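Local coordinates for activator of Hsp90 ATPase homologue 1/2-like C-terminal domain-containing protein (Mycobacterium smegmatis, PDB 3UID) that probably acts as a type II toxin linked to the hypoxic response, and belongs to the AHA1 family of the SRPBCC superfamily, at residues 16-21 with 123-128; 40-45 with 149-154; 62-67 with 76-81; 86-91 with 112-117. One frame throughout, in Å; residues are numbered along the deposited sequence. Where two conformers were deposited one is given.

Contact 1: residues 16-21 with 123-128; sequences TITAEF and RATYVG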
loop_
_atom_site.group_PDB
_atom_site.type_symbol
_atom_site.label_atom_id
_atom_site.label_comp_id
_atom_site.label_asym_id
_atom_site.label_seq_id
_atom_site.Cartn_x
_atom_site.Cartn_y
_atom_site.Cartn_z
ATOM N N THR A 16 3.062 -2.183 -10.926
ATOM C CA THR A 16 2.017 -3.096 -10.489
ATOM C C THR A 16 2.624 -4.232 -9.688
ATOM O O THR A 16 3.562 -4.894 -10.141
ATOM C CB THR A 16 1.232 -3.649 -11.693
ATOM O OG1 THR A 16 0.625 -2.558 -12.398
ATOM C CG2 THR A 16 0.141 -4.581 -11.225
ATOM N N ILE A 17 2.120 -4.411 -8.475
ATOM C CA ILE A 17 2.523 -5.532 -7.648
ATOM C C ILE A 17 1.312 -6.445 -7.480
ATOM O O ILE A 17 0.200 -5.987 -7.203
ATOM C CB ILE A 17 3.059 -5.052 -6.297
ATOM C CG1 ILE A 17 4.282 -4.158 -6.531
ATOM C CG2 ILE A 17 3.397 -6.247 -5.415
ATOM C CD1 ILE A 17 5.097 -3.870 -5.294
ATOM N N THR A 18 1.524 -7.733 -7.699
ATOM C CA THR A 18 0.460 -8.712 -7.557
ATOM C C THR A 18 0.819 -9.646 -6.411
ATOM O O THR A 18 1.985 -10.015 -6.240
ATOM C CB THR A 18 0.277 -9.520 -8.858
ATOM O OG1 THR A 18 0.079 -8.623 -9.960
ATOM C CG2 THR A 18 -0.920 -10.463 -8.753
ATOM N N ALA A 19 -0.177 -9.988 -5.605
ATOM C CA ALA A 19 0.010 -10.918 -4.500
ATOM C C ALA A 19 -1.105 -11.930 -4.496
ATOM O O ALA A 19 -2.175 -11.683 -5.049
ATOM C CB ALA A 19 -0.008 -10.175 -3.178
ATOM N N GLU A 20 -0.826 -13.078 -3.888
ATOM C CA GLU A 20 -1.857 -14.060 -3.608
ATOM C C GLU A 20 -1.914 -14.322 -2.114
ATOM O O GLU A 20 -0.888 -14.507 -1.460
ATOM C CB GLU A 20 -1.610 -15.338 -4.403
ATOM C CG GLU A 20 -1.893 -15.152 -5.881
ATOM C CD GLU A 20 -1.505 -16.349 -6.723
ATOM O OE1 GLU A 20 -1.339 -17.453 -6.161
ATOM O OE2 GLU A 20 -1.368 -16.180 -7.953
ATOM N N PHE A 21 -3.126 -14.306 -1.566
ATOM C CA PHE A 21 -3.317 -14.482 -0.126
ATOM C C PHE A 21 -4.241 -15.662 0.134
ATOM O O PHE A 21 -5.242 -15.826 -0.562
ATOM C CB PHE A 21 -3.962 -13.236 0.478
ATOM C CG PHE A 21 -3.117 -11.990 0.388
ATOM C CD1 PHE A 21 -1.850 -11.950 0.956
ATOM C CD2 PHE A 21 -3.602 -10.855 -0.244
ATOM C CE1 PHE A 21 -1.078 -10.791 0.887
ATOM C CE2 PHE A 21 -2.840 -9.691 -0.316
ATOM C CZ PHE A 21 -1.577 -9.663 0.247
ATOM N N ARG A 123 -6.542 -12.843 -4.990
ATOM C CA ARG A 123 -5.486 -12.191 -5.736
ATOM C C ARG A 123 -5.643 -10.692 -5.538
ATOM O O ARG A 123 -6.734 -10.134 -5.755
ATOM C CB ARG A 123 -5.572 -12.528 -7.219
ATOM C CG ARG A 123 -4.635 -11.671 -8.064
ATOM C CD ARG A 123 -4.671 -12.093 -9.514
ATOM N NE ARG A 123 -4.154 -13.448 -9.677
ATOM C CZ ARG A 123 -4.102 -14.091 -10.838
ATOM N NH1 ARG A 123 -4.540 -13.501 -11.943
ATOM N NH2 ARG A 123 -3.613 -15.323 -10.895
ATOM N N ALA A 124 -4.567 -10.050 -5.109
ATOM C CA ALA A 124 -4.555 -8.606 -4.915
ATOM C C ALA A 124 -3.667 -7.972 -5.960
ATOM O O ALA A 124 -2.518 -8.387 -6.119
ATOM C CB ALA A 124 -4.038 -8.266 -3.540
ATOM N N THR A 125 -4.190 -6.957 -6.644
ATOM C CA THR A 125 -3.419 -6.239 -7.640
ATOM C C THR A 125 -3.335 -4.783 -7.221
ATOM O O THR A 125 -4.363 -4.129 -7.034
ATOM C CB THR A 125 -4.056 -6.346 -9.029
ATOM O OG1 THR A 125 -4.201 -7.736 -9.375
ATOM C CG2 THR A 125 -3.185 -5.661 -10.066
ATOM N N TYR A 126 -2.112 -4.300 -7.039
ATOM C CA TYR A 126 -1.872 -2.935 -6.606
ATOM C C TYR A 126 -1.214 -2.167 -7.749
ATOM O O TYR A 126 -0.043 -2.401 -8.066
ATOM C CB TYR A 126 -0.931 -2.936 -5.400
ATOM C CG TYR A 126 -1.332 -3.846 -4.240
ATOM C CD1 TYR A 126 -2.063 -3.352 -3.168
ATOM C CD2 TYR A 126 -0.943 -5.183 -4.209
ATOM C CE1 TYR A 126 -2.390 -4.172 -2.081
ATOM C CE2 TYR A 126 -1.274 -6.017 -3.131
ATOM C CZ TYR A 126 -1.998 -5.500 -2.077
ATOM O OH TYR A 126 -2.337 -6.308 -1.005
ATOM N N VAL A 127 -1.969 -1.265 -8.365
ATOM C CA VAL A 127 -1.493 -0.542 -9.543
ATOM C C VAL A 127 -1.280 0.928 -9.213
ATOM O O VAL A 127 -2.233 1.639 -8.883
ATOM C CB VAL A 127 -2.482 -0.623 -10.728
ATOM C CG1 VAL A 127 -1.938 0.139 -11.943
ATOM C CG2 VAL A 127 -2.788 -2.083 -11.097
ATOM N N GLY A 128 -0.033 1.371 -9.322
ATOM C CA GLY A 128 0.333 2.763 -9.094
ATOM C C GLY A 128 0.719 3.417 -10.403
ATOM O O GLY A 128 1.552 2.881 -11.138
HETATM O O HOH W 1 -1.952 -8.681 -11.472
#
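F21 and Y126 meet tip to tip. The Y126 hydroxyl comes in at the edge of the F21 ring, near its plane, with OH 3.5 Å from F21 CE2. F21 CE2 also rests on A124 CB, and A19 CB lies at the edge of the Y126 ring. On the other face, the methyls T16 CG2 and T125 CG2 touch at 3.7 Å. In both residues CG2 is anti to the backbone N. T16 OG1 sits against both methyls of V127. A water joins the hydroxyls of T18 and T125; it donates to T18 OG1. E20 and R123 lie side by side; in the conformer given, E20 OE2 to R123 NH2 is a long and doubtful salt bridge at 3.8 Å.

The backbones hold these groups in place. I17 pairs with Y126 and A19 with A124 through two hydrogen bonds each. Y126 N to I17 O is 2.9 Å and nearly straight, at 170° at the hydrogen. Further out, Y126 OH bonds to Y32 OH, and I152 of helix 144-158 packs on I17, A19, F21 and Y126. This is a regular antiparallel strand pair in the curved sheet of the SRPBCC fold.

Contact 2: residues 40-45 with 149-154; sequences KVWGPP and SSAINQ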
loop_
_atom_site.group_PDB
_atom_site.type_symbol
_atom_site.label_atom_id
_atom_site.label_comp_id
_atom_site.label_asym_id
_atom_site.label_seq_id
_atom_site.Cartn_x
_atom_site.Cartn_y
_atom_site.Cartn_z
ATOM N N LYS A 40 -0.448 -2.657 11.423
ATOM C CA LYS A 40 0.253 -3.890 11.754
ATOM C C LYS A 40 1.074 -4.396 10.566
ATOM O O LYS A 40 2.256 -4.712 10.703
ATOM C CB LYS A 40 -0.753 -4.954 12.210
ATOM C CG LYS A 40 -0.138 -6.325 12.471
ATOM C CD LYS A 40 0.824 -6.315 13.678
ATOM C CE LYS A 40 1.280 -7.740 14.006
ATOM N NZ LYS A 40 2.136 -7.773 15.228
ATOM N N VAL A 41 0.443 -4.488 9.402
ATOM C CA VAL A 41 1.132 -5.054 8.246
ATOM C C VAL A 41 2.195 -4.107 7.675
ATOM O O VAL A 41 3.186 -4.547 7.077
ATOM C CB VAL A 41 0.147 -5.548 7.160
ATOM C CG1 VAL A 41 -0.761 -6.639 7.761
ATOM C CG2 VAL A 41 -0.685 -4.404 6.585
ATOM N N TRP A 42 1.992 -2.815 7.887
ATOM C CA TRP A 42 2.959 -1.801 7.467
ATOM C C TRP A 42 4.128 -1.665 8.440
ATOM O O TRP A 42 5.163 -1.081 8.092
ATOM C CB TRP A 42 2.275 -0.440 7.339
ATOM C CG TRP A 42 1.507 -0.230 6.091
ATOM C CD1 TRP A 42 1.426 -1.071 5.016
ATOM C CD2 TRP A 42 0.703 0.908 5.771
ATOM N NE1 TRP A 42 0.625 -0.522 4.045
ATOM C CE2 TRP A 42 0.168 0.694 4.483
ATOM C CE3 TRP A 42 0.396 2.095 6.439
ATOM C CZ2 TRP A 42 -0.667 1.620 3.856
ATOM C CZ3 TRP A 42 -0.443 3.017 5.805
ATOM C CH2 TRP A 42 -0.952 2.774 4.532
ATOM N N GLY A 43 3.954 -2.190 9.653
ATOM C CA GLY A 43 4.929 -2.026 10.726
ATOM C C GLY A 43 5.351 -3.308 11.428
ATOM O O GLY A 43 4.986 -3.540 12.589
ATOM N N PRO A 44 6.165 -4.130 10.752
ATOM C CA PRO A 44 6.842 -5.232 11.447
ATOM C C PRO A 44 7.786 -4.649 12.517
ATOM O O PRO A 44 8.043 -3.439 12.519
ATOM C CB PRO A 44 7.623 -5.919 10.325
ATOM C CG PRO A 44 7.860 -4.852 9.318
ATOM C CD PRO A 44 6.720 -3.890 9.408
ATOM N N PRO A 45 8.276 -5.484 13.443
ATOM C CA PRO A 45 9.046 -4.977 14.588
ATOM C C PRO A 45 10.218 -4.072 14.195
ATOM O O PRO A 45 10.454 -3.058 14.866
ATOM C CB PRO A 45 9.566 -6.259 15.242
ATOM C CG PRO A 45 8.548 -7.290 14.885
ATOM C CD PRO A 45 8.137 -6.951 13.483
ATOM N N SER A 149 6.428 -5.203 -0.604
ATOM C CA SER A 149 6.654 -6.632 -0.378
ATOM C C SER A 149 6.605 -7.002 1.098
ATOM O O SER A 149 6.036 -8.031 1.461
ATOM C CB SER A 149 7.986 -7.073 -0.979
ATOM O OG SER A 149 7.991 -6.902 -2.387
ATOM N N SER A 150 7.226 -6.193 1.953
ATOM C CA SER A 150 7.140 -6.431 3.388
ATOM C C SER A 150 5.694 -6.469 3.875
ATOM O O SER A 150 5.324 -7.358 4.648
ATOM C CB SER A 150 7.915 -5.358 4.160
ATOM O OG SER A 150 7.770 -5.522 5.571
ATOM N N ALA A 151 4.878 -5.512 3.432
ATOM C CA ALA A 151 3.489 -5.458 3.881
ATOM C C ALA A 151 2.748 -6.712 3.436
ATOM O O ALA A 151 1.982 -7.294 4.199
ATOM C CB ALA A 151 2.803 -4.204 3.367
ATOM N N ILE A 152 2.989 -7.132 2.204
ATOM C CA ILE A 152 2.375 -8.357 1.688
ATOM C C ILE A 152 2.763 -9.588 2.512
ATOM O O ILE A 152 1.901 -10.410 2.865
ATOM C CB ILE A 152 2.704 -8.531 0.203
ATOM C CG1 ILE A 152 1.851 -7.548 -0.607
ATOM C CG2 ILE A 152 2.426 -9.964 -0.266
ATOM C CD1 ILE A 152 2.456 -7.242 -1.992
ATOM N N ASN A 153 4.037 -9.689 2.870
ATOM C CA ASN A 153 4.473 -10.782 3.726
ATOM C C ASN A 153 3.877 -10.696 5.122
ATOM O O ASN A 153 3.564 -11.721 5.715
ATOM C CB ASN A 153 5.993 -10.864 3.784
ATOM C CG ASN A 153 6.591 -11.212 2.441
ATOM O OD1 ASN A 153 5.954 -11.890 1.622
ATOM N ND2 ASN A 153 7.812 -10.744 2.197
ATOM N N GLN A 154 3.702 -9.482 5.638
ATOM C CA GLN A 154 3.058 -9.340 6.948
ATOM C C GLN A 154 1.599 -9.765 6.889
ATOM O O GLN A 154 1.091 -10.374 7.830
ATOM C CB GLN A 154 3.201 -7.922 7.518
ATOM C CG GLN A 154 4.644 -7.573 7.947
ATOM C CD GLN A 154 5.202 -8.560 8.954
ATOM O OE1 GLN A 154 4.574 -8.846 9.972
ATOM N NE2 GLN A 154 6.374 -9.106 8.659
HETATM O O HOH W 2 3.769 -6.696 11.600
HETATM O O HOH W 3 5.694 -4.042 6.251
#
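V41 O lies beside segment 149-154 of helix 144-158, 3.3 Å from A151 CA, a CA-H...O contact with 159° at the hydrogen, where the last turn of helix 35-42 meets the longer helix. Q154 carries much of the contact. Its CB is 3.4 Å from V41 O, and it also packs against V41 CB. The Q154 chain is bent at CG (chi2 -56°), and its amide end lies against P44, with NE2 3.8 Å from P44 CB. The proline ring also reaches S150, where CG meets OG. A151 CB touches V41 O and comes to the edge of the W42 indole, in the ring plane, 3.8 Å from CD1.

Two waters carry the polar links. One donates to K40 O and to Q154 OE1, the latter at 2.8 Å. The other donates to V41 O and hydrogen-bonds S150 OG at 2.6 Å. Carbonyls near the C-terminal end of helix 35-42 are therefore tied to the second helix through water. G43 N bonds back to K40 O within the turn.

V41 also packs on I155 and L158, further along helix 144-158. That helix turns I152 toward strand 14-21, where it meets I17, A19 and F21. W42 points into the fold, with its ring against Y64 and W78. At the surface, the contact thus joins the end of helix 35-42 and the loop after it to helix 144-158, which lies on the sheet.

Contact 3: residues 62-67 with 76-81; sequences VTYFMT and GYWEIT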
loop_
_atom_site.group_PDB
_atom_site.type_symbol
_atom_site.label_atom_id
_atom_site.label_comp_id
_atom_site.label_asym_id
_atom_site.label_seq_id
_atom_site.Cartn_x
_atom_site.Cartn_y
_atom_site.Cartn_z
ATOM N N VAL A 62 -6.255 8.954 4.509
ATOM C CA VAL A 62 -5.455 8.115 5.394
ATOM C C VAL A 62 -4.098 8.779 5.520
ATOM O O VAL A 62 -3.471 9.113 4.515
ATOM C CB VAL A 62 -5.267 6.698 4.851
ATOM C CG1 VAL A 62 -4.406 5.863 5.811
ATOM C CG2 VAL A 62 -6.620 6.033 4.609
ATOM N N THR A 63 -3.638 8.972 6.747
ATOM C CA THR A 63 -2.308 9.557 6.964
ATOM C C THR A 63 -1.454 8.606 7.781
ATOM O O THR A 63 -1.955 7.935 8.671
ATOM C CB THR A 63 -2.376 10.928 7.644
ATOM O OG1 THR A 63 -2.981 10.808 8.946
ATOM C CG2 THR A 63 -3.201 11.880 6.789
ATOM N N TYR A 64 -0.169 8.521 7.472
ATOM C CA TYR A 64 0.649 7.467 8.075
ATOM C C TYR A 64 2.125 7.826 8.206
ATOM O O TYR A 64 2.659 8.663 7.458
ATOM C CB TYR A 64 0.540 6.183 7.241
ATOM C CG TYR A 64 0.933 6.374 5.796
ATOM C CD1 TYR A 64 -0.036 6.564 4.817
ATOM C CD2 TYR A 64 2.272 6.406 5.415
ATOM C CE1 TYR A 64 0.316 6.754 3.488
ATOM C CE2 TYR A 64 2.631 6.604 4.087
ATOM C CZ TYR A 64 1.642 6.768 3.132
ATOM O OH TYR A 64 1.988 6.970 1.814
ATOM N N PHE A 65 2.777 7.184 9.166
ATOM C CA PHE A 65 4.231 7.183 9.252
ATOM C C PHE A 65 4.720 5.783 8.950
ATOM O O PHE A 65 4.107 4.801 9.373
ATOM C CB PHE A 65 4.711 7.565 10.655
ATOM C CG PHE A 65 4.291 8.933 11.100
ATOM C CD1 PHE A 65 4.460 10.023 10.274
ATOM C CD2 PHE A 65 3.730 9.122 12.355
ATOM C CE1 PHE A 65 4.085 11.290 10.689
ATOM C CE2 PHE A 65 3.354 10.388 12.781
ATOM C CZ PHE A 65 3.530 11.473 11.940
ATOM N N MET A 66 5.840 5.701 8.239
ATOM C CA MET A 66 6.468 4.421 7.976
ATOM C C MET A 66 7.955 4.541 8.234
ATOM O O MET A 66 8.497 5.646 8.323
ATOM C CB MET A 66 6.237 3.976 6.533
ATOM C CG MET A 66 4.787 3.722 6.171
ATOM S SD MET A 66 4.638 3.303 4.430
ATOM C CE MET A 66 5.669 1.850 4.350
ATOM N N THR A 67 8.606 3.393 8.384
ATOM C CA THR A 67 10.056 3.348 8.508
ATOM C C THR A 67 10.627 2.784 7.212
ATOM O O THR A 67 10.343 1.644 6.854
ATOM C CB THR A 67 10.493 2.433 9.654
ATOM O OG1 THR A 67 9.914 2.901 10.869
ATOM C CG2 THR A 67 12.007 2.444 9.793
ATOM N N GLY A 76 3.284 10.015 4.809
ATOM C CA GLY A 76 2.559 10.000 3.560
ATOM C C GLY A 76 1.085 10.135 3.837
ATOM O O GLY A 76 0.641 10.066 4.991
ATOM N N TYR A 77 0.318 10.356 2.780
ATOM C CA TYR A 77 -1.121 10.456 2.928
ATOM C C TYR A 77 -1.810 9.922 1.690
ATOM O O TYR A 77 -1.274 9.984 0.587
ATOM C CB TYR A 77 -1.546 11.911 3.187
ATOM C CG TYR A 77 -1.122 12.850 2.078
ATOM C CD1 TYR A 77 -1.974 13.137 1.024
ATOM C CD2 TYR A 77 0.145 13.412 2.067
ATOM C CE1 TYR A 77 -1.580 13.979 -0.008
ATOM C CE2 TYR A 77 0.547 14.247 1.042
ATOM C CZ TYR A 77 -0.322 14.535 0.014
ATOM O OH TYR A 77 0.080 15.374 -1.004
ATOM N N TRP A 78 -3.006 9.389 1.898
ATOM C CA TRP A 78 -3.859 8.958 0.804
ATOM C C TRP A 78 -5.084 9.868 0.767
ATOM O O TRP A 78 -5.714 10.103 1.804
ATOM C CB TRP A 78 -4.329 7.531 1.034
ATOM C CG TRP A 78 -3.290 6.451 0.988
ATOM C CD1 TRP A 78 -1.959 6.571 0.691
ATOM C CD2 TRP A 78 -3.515 5.070 1.253
ATOM N NE1 TRP A 78 -1.350 5.342 0.737
ATOM C CE2 TRP A 78 -2.284 4.403 1.086
ATOM C CE3 TRP A 78 -4.649 4.326 1.599
ATOM C CZ2 TRP A 78 -2.148 3.027 1.286
ATOM C CZ3 TRP A 78 -4.514 2.957 1.783
ATOM C CH2 TRP A 78 -3.276 2.323 1.612
ATOM N N GLU A 79 -5.430 10.372 -0.418
ATOM C CA GLU A 79 -6.736 10.997 -0.628
ATOM C C GLU A 79 -7.598 9.972 -1.342
ATOM O O GLU A 79 -7.350 9.644 -2.505
ATOM C CB GLU A 79 -6.621 12.282 -1.459
ATOM C CG GLU A 79 -5.721 13.346 -0.838
ATOM C CD GLU A 79 -5.642 14.624 -1.660
ATOM O OE1 GLU A 79 -6.355 14.749 -2.681
ATOM O OE2 GLU A 79 -4.859 15.516 -1.272
ATOM N N ILE A 80 -8.598 9.448 -0.637
ATOM C CA ILE A 80 -9.443 8.391 -1.185
ATOM C C ILE A 80 -10.404 8.942 -2.233
ATOM O O ILE A 80 -11.140 9.897 -1.974
ATOM C CB ILE A 80 -10.237 7.667 -0.075
ATOM C CG1 ILE A 80 -9.309 7.244 1.065
ATOM C CG2 ILE A 80 -10.982 6.470 -0.640
ATOM C CD1 ILE A 80 -8.214 6.284 0.678
ATOM N N THR A 81 -10.389 8.340 -3.422
ATOM C CA THR A 81 -11.266 8.799 -4.493
ATOM C C THR A 81 -12.443 7.863 -4.805
ATOM O O THR A 81 -13.486 8.319 -5.283
ATOM C CB THR A 81 -10.481 9.074 -5.783
ATOM O OG1 THR A 81 -9.832 7.871 -6.201
ATOM C CG2 THR A 81 -9.441 10.174 -5.557
#
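Y64 lays its ring over G76. G76 CA is 3.8 Å from the ring centroid, a CH-pi contact over the face, and G76 O also lies above that face. In Y64, chi1 57° puts CG between the backbone N and the carbonyl carbon, and the ring then lies over G76. The same ring sends an edge toward W78. This is an offset edge-to-face pair, with Y64 CE1 3.6 Å from W78 CD1 and the planes at 73°. On the same side of the indole, but at its CE3 end, V62 CG2 touches W78 CE3; it also meets I80 CD1. On the opposite sheet face, T63 CG2 meets Y77 CB.

The backbone donors and acceptors are paired in two sets. V62 and W78 exchange bonds: V62 N to W78 O, which uses a carbonyl lone pair, and W78 N to V62 O at 2.7 Å. Y64 and G76 do the same, with both bonds at 3.0 Å, Y64 N to G76 O and G76 N to Y64 O. V62 O gains a further CA-H...O contact from Y77 CA at 3.1 Å. T63, in a non-hydrogen-bonded pair with Y77, instead bonds through its backbone to V52 and D53 on the neighbouring strand.

Two of the side-chain hydroxyls find partners outside the two segments. Y64 OH bonds to D93 OD1, and T63 OG1 to the backbone N of D53. E79 forms a salt bridge with R61. W78 also stacks on F91, and W42 meets both W78 and Y64. This is an antiparallel beta hairpin, strands 61-67 and 73-84, whose aromatic face lines the interior of the SRPBCC fold.

Contact 4: residues 86-91 with 112-117; sequences PHSFSF and VYTFTE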
loop_
_atom_site.group_PDB
_atom_site.type_symbol
_atom_site.label_atom_id
_atom_site.label_comp_id
_atom_site.label_asym_id
_atom_site.label_seq_id
_atom_site.Cartn_x
_atom_site.Cartn_y
_atom_site.Cartn_z
ATOM N N PRO A 86 -16.151 -5.308 -1.320
ATOM C CA PRO A 86 -14.782 -5.535 -0.852
ATOM C C PRO A 86 -13.807 -5.699 -2.012
ATOM O O PRO A 86 -12.731 -6.262 -1.807
ATOM C CB PRO A 86 -14.907 -6.886 -0.161
ATOM C CG PRO A 86 -15.862 -7.627 -1.053
ATOM C CD PRO A 86 -16.875 -6.583 -1.496
ATOM N N HIS A 87 -14.152 -5.228 -3.206
ATOM C CA HIS A 87 -13.318 -5.534 -4.367
ATOM C C HIS A 87 -12.260 -4.500 -4.719
ATOM O O HIS A 87 -11.247 -4.849 -5.305
ATOM C CB HIS A 87 -14.165 -5.850 -5.594
ATOM C CG HIS A 87 -14.815 -7.196 -5.536
ATOM N ND1 HIS A 87 -16.177 -7.357 -5.412
ATOM C CD2 HIS A 87 -14.287 -8.444 -5.568
ATOM C CE1 HIS A 87 -16.463 -8.646 -5.376
ATOM N NE2 HIS A 87 -15.336 -9.327 -5.471
ATOM N N SER A 88 -12.466 -3.238 -4.364
ATOM C CA SER A 88 -11.490 -2.239 -4.805
ATOM C C SER A 88 -11.599 -0.918 -4.067
ATOM O O SER A 88 -12.675 -0.569 -3.578
ATOM C CB SER A 88 -11.686 -1.980 -6.308
ATOM O OG SER A 88 -10.621 -1.221 -6.858
ATOM N N PHE A 89 -10.473 -0.210 -3.955
ATOM C CA PHE A 89 -10.488 1.207 -3.605
ATOM C C PHE A 89 -9.404 1.944 -4.374
ATOM O O PHE A 89 -8.455 1.328 -4.866
ATOM C CB PHE A 89 -10.476 1.477 -2.079
ATOM C CG PHE A 89 -9.199 1.091 -1.367
ATOM C CD1 PHE A 89 -8.201 2.033 -1.150
ATOM C CD2 PHE A 89 -9.014 -0.199 -0.888
ATOM C CE1 PHE A 89 -7.025 1.696 -0.469
ATOM C CE2 PHE A 89 -7.840 -0.542 -0.203
ATOM C CZ PHE A 89 -6.844 0.413 0.003
ATOM N N SER A 90 -9.581 3.250 -4.525
ATOM C CA SER A 90 -8.681 4.056 -5.339
ATOM C C SER A 90 -8.300 5.299 -4.571
ATOM O O SER A 90 -9.105 5.815 -3.787
ATOM C CB SER A 90 -9.372 4.459 -6.637
ATOM O OG SER A 90 -9.756 3.314 -7.387
ATOM N N PHE A 91 -7.090 5.800 -4.804
ATOM C CA PHE A 91 -6.607 6.937 -4.029
ATOM C C PHE A 91 -5.418 7.614 -4.673
ATOM O O PHE A 91 -4.695 7.011 -5.485
ATOM C CB PHE A 91 -6.234 6.517 -2.591
ATOM C CG PHE A 91 -5.129 5.488 -2.516
ATOM C CD1 PHE A 91 -3.799 5.877 -2.389
ATOM C CD2 PHE A 91 -5.436 4.127 -2.562
ATOM C CE1 PHE A 91 -2.779 4.916 -2.315
ATOM C CE2 PHE A 91 -4.428 3.151 -2.487
ATOM C CZ PHE A 91 -3.105 3.547 -2.350
ATOM N N VAL A 112 -4.858 2.182 -7.687
ATOM C CA VAL A 112 -6.041 1.340 -7.608
ATOM C C VAL A 112 -5.665 -0.024 -7.027
ATOM O O VAL A 112 -4.822 -0.731 -7.582
ATOM C CB VAL A 112 -6.695 1.125 -8.968
ATOM C CG1 VAL A 112 -8.010 0.344 -8.799
ATOM C CG2 VAL A 112 -6.956 2.458 -9.645
ATOM N N TYR A 113 -6.289 -0.383 -5.909
ATOM C CA TYR A 113 -6.116 -1.709 -5.321
ATOM C C TYR A 113 -7.338 -2.549 -5.636
ATOM O O TYR A 113 -8.471 -2.128 -5.386
ATOM C CB TYR A 113 -6.013 -1.603 -3.799
ATOM C CG TYR A 113 -4.726 -1.005 -3.261
ATOM C CD1 TYR A 113 -3.817 -0.347 -4.086
ATOM C CD2 TYR A 113 -4.436 -1.105 -1.902
ATOM C CE1 TYR A 113 -2.626 0.190 -3.553
ATOM C CE2 TYR A 113 -3.277 -0.573 -1.363
ATOM C CZ TYR A 113 -2.382 0.072 -2.189
ATOM O OH TYR A 113 -1.233 0.593 -1.656
ATOM N N THR A 114 -7.109 -3.740 -6.174
ATOM C CA THR A 114 -8.203 -4.618 -6.543
ATOM C C THR A 114 -8.011 -6.000 -5.924
ATOM O O THR A 114 -6.922 -6.581 -6.014
ATOM C CB THR A 114 -8.335 -4.698 -8.071
ATOM O OG1 THR A 114 -8.512 -3.374 -8.587
ATOM C CG2 THR A 114 -9.517 -5.557 -8.471
ATOM N N PHE A 115 -9.074 -6.509 -5.298
ATOM C CA PHE A 115 -9.060 -7.800 -4.609
ATOM C C PHE A 115 -10.105 -8.706 -5.252
ATOM O O PHE A 115 -11.303 -8.406 -5.251
ATOM C CB PHE A 115 -9.365 -7.616 -3.116
ATOM C CG PHE A 115 -8.548 -6.540 -2.472
ATOM C CD1 PHE A 115 -7.181 -6.700 -2.324
ATOM C CD2 PHE A 115 -9.136 -5.372 -2.024
ATOM C CE1 PHE A 115 -6.411 -5.710 -1.743
ATOM C CE2 PHE A 115 -8.368 -4.371 -1.448
ATOM C CZ PHE A 115 -7.002 -4.546 -1.300
ATOM N N THR A 116 -9.657 -9.813 -5.831
ATOM C CA THR A 116 -10.589 -10.721 -6.484
ATOM C C THR A 116 -10.390 -12.154 -6.053
ATOM O O THR A 116 -9.300 -12.553 -5.638
ATOM C CB THR A 116 -10.521 -10.594 -8.012
ATOM O OG1 THR A 116 -9.169 -10.766 -8.450
ATOM C CG2 THR A 116 -11.017 -9.212 -8.440
ATOM N N GLU A 117 -11.463 -12.928 -6.146
ATOM C CA GLU A 117 -11.441 -14.299 -5.702
ATOM C C GLU A 117 -10.524 -15.098 -6.609
ATOM O O GLU A 117 -10.596 -15.001 -7.837
ATOM C CB GLU A 117 -12.862 -14.879 -5.708
ATOM C CG GLU A 117 -13.869 -14.132 -4.813
ATOM C CD GLU A 117 -14.339 -12.796 -5.394
ATOM O OE1 GLU A 117 -14.029 -12.499 -6.574
ATOM O OE2 GLU A 117 -15.021 -12.040 -4.662
#
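Aromatic contacts join F89, F91 and Y113 in a cluster. F91 sends its edge to the face of Y113, with F91 CZ 3.6 Å from Y113 CZ and the planes at 79°. F89 and Y113 lie side by side with oblique planes, and F89 CZ is 3.4 Å from Y113 CD2. F89 CE2 also touches F115 CE2.

Hydrogen bonds pair the backbones. F89 and Y113 bond both ways, and F115 N reaches H87 O at 2.7 Å. Y113 O takes two donors: F89 N in the carbonyl plane, and S88 OG at 2.8 Å, 41° above it. S88 OG reaches there with chi1 -169°, anti to the backbone N.

A side-chain hydrogen bond lies at the strand end. In one of two H87 conformers, H87 NE2 donates to the syn lone pair of E117 OE2 at 2.8 Å, so this bond is tentative. H87 and S88 form a classic beta bulge opposite D84. P86 O is buried here without a polar partner.

Strand 121-129 follows 109-118 in the chain and lies beside it in the sheet; there Y126 meets Y113 edge-to-face. Strand 73-84 flanks the other side, with W78 stacked on F91. Helix 25-33 covers F115 and P86.

Overall arrangement
Contacts 1, 3 and 4 all lie in one antiparallel sheet, whereas contact 2, at the surface, joins the end of helix 35-42 and the loop after it to helix 144-158. Contact 3 is the buried one; contacts 1 and 4 are partly buried, with polar or charged groups on the outer face. Contacts 1 and 4 lie on neighbouring strands, 121-129 and 109-118, and T125 N to T114 O is a probable hydrogen bond. Contacts 3 and 4 also adjoin, through T81 N and S90 O and through W78 against F89 and F91. Contact 2 reaches the sheet twice: I152 packs on contact 1, and W42 meets W78 and Y64 of contact 3. Direct backbone bonds join the strands, but waters bridge contact 2.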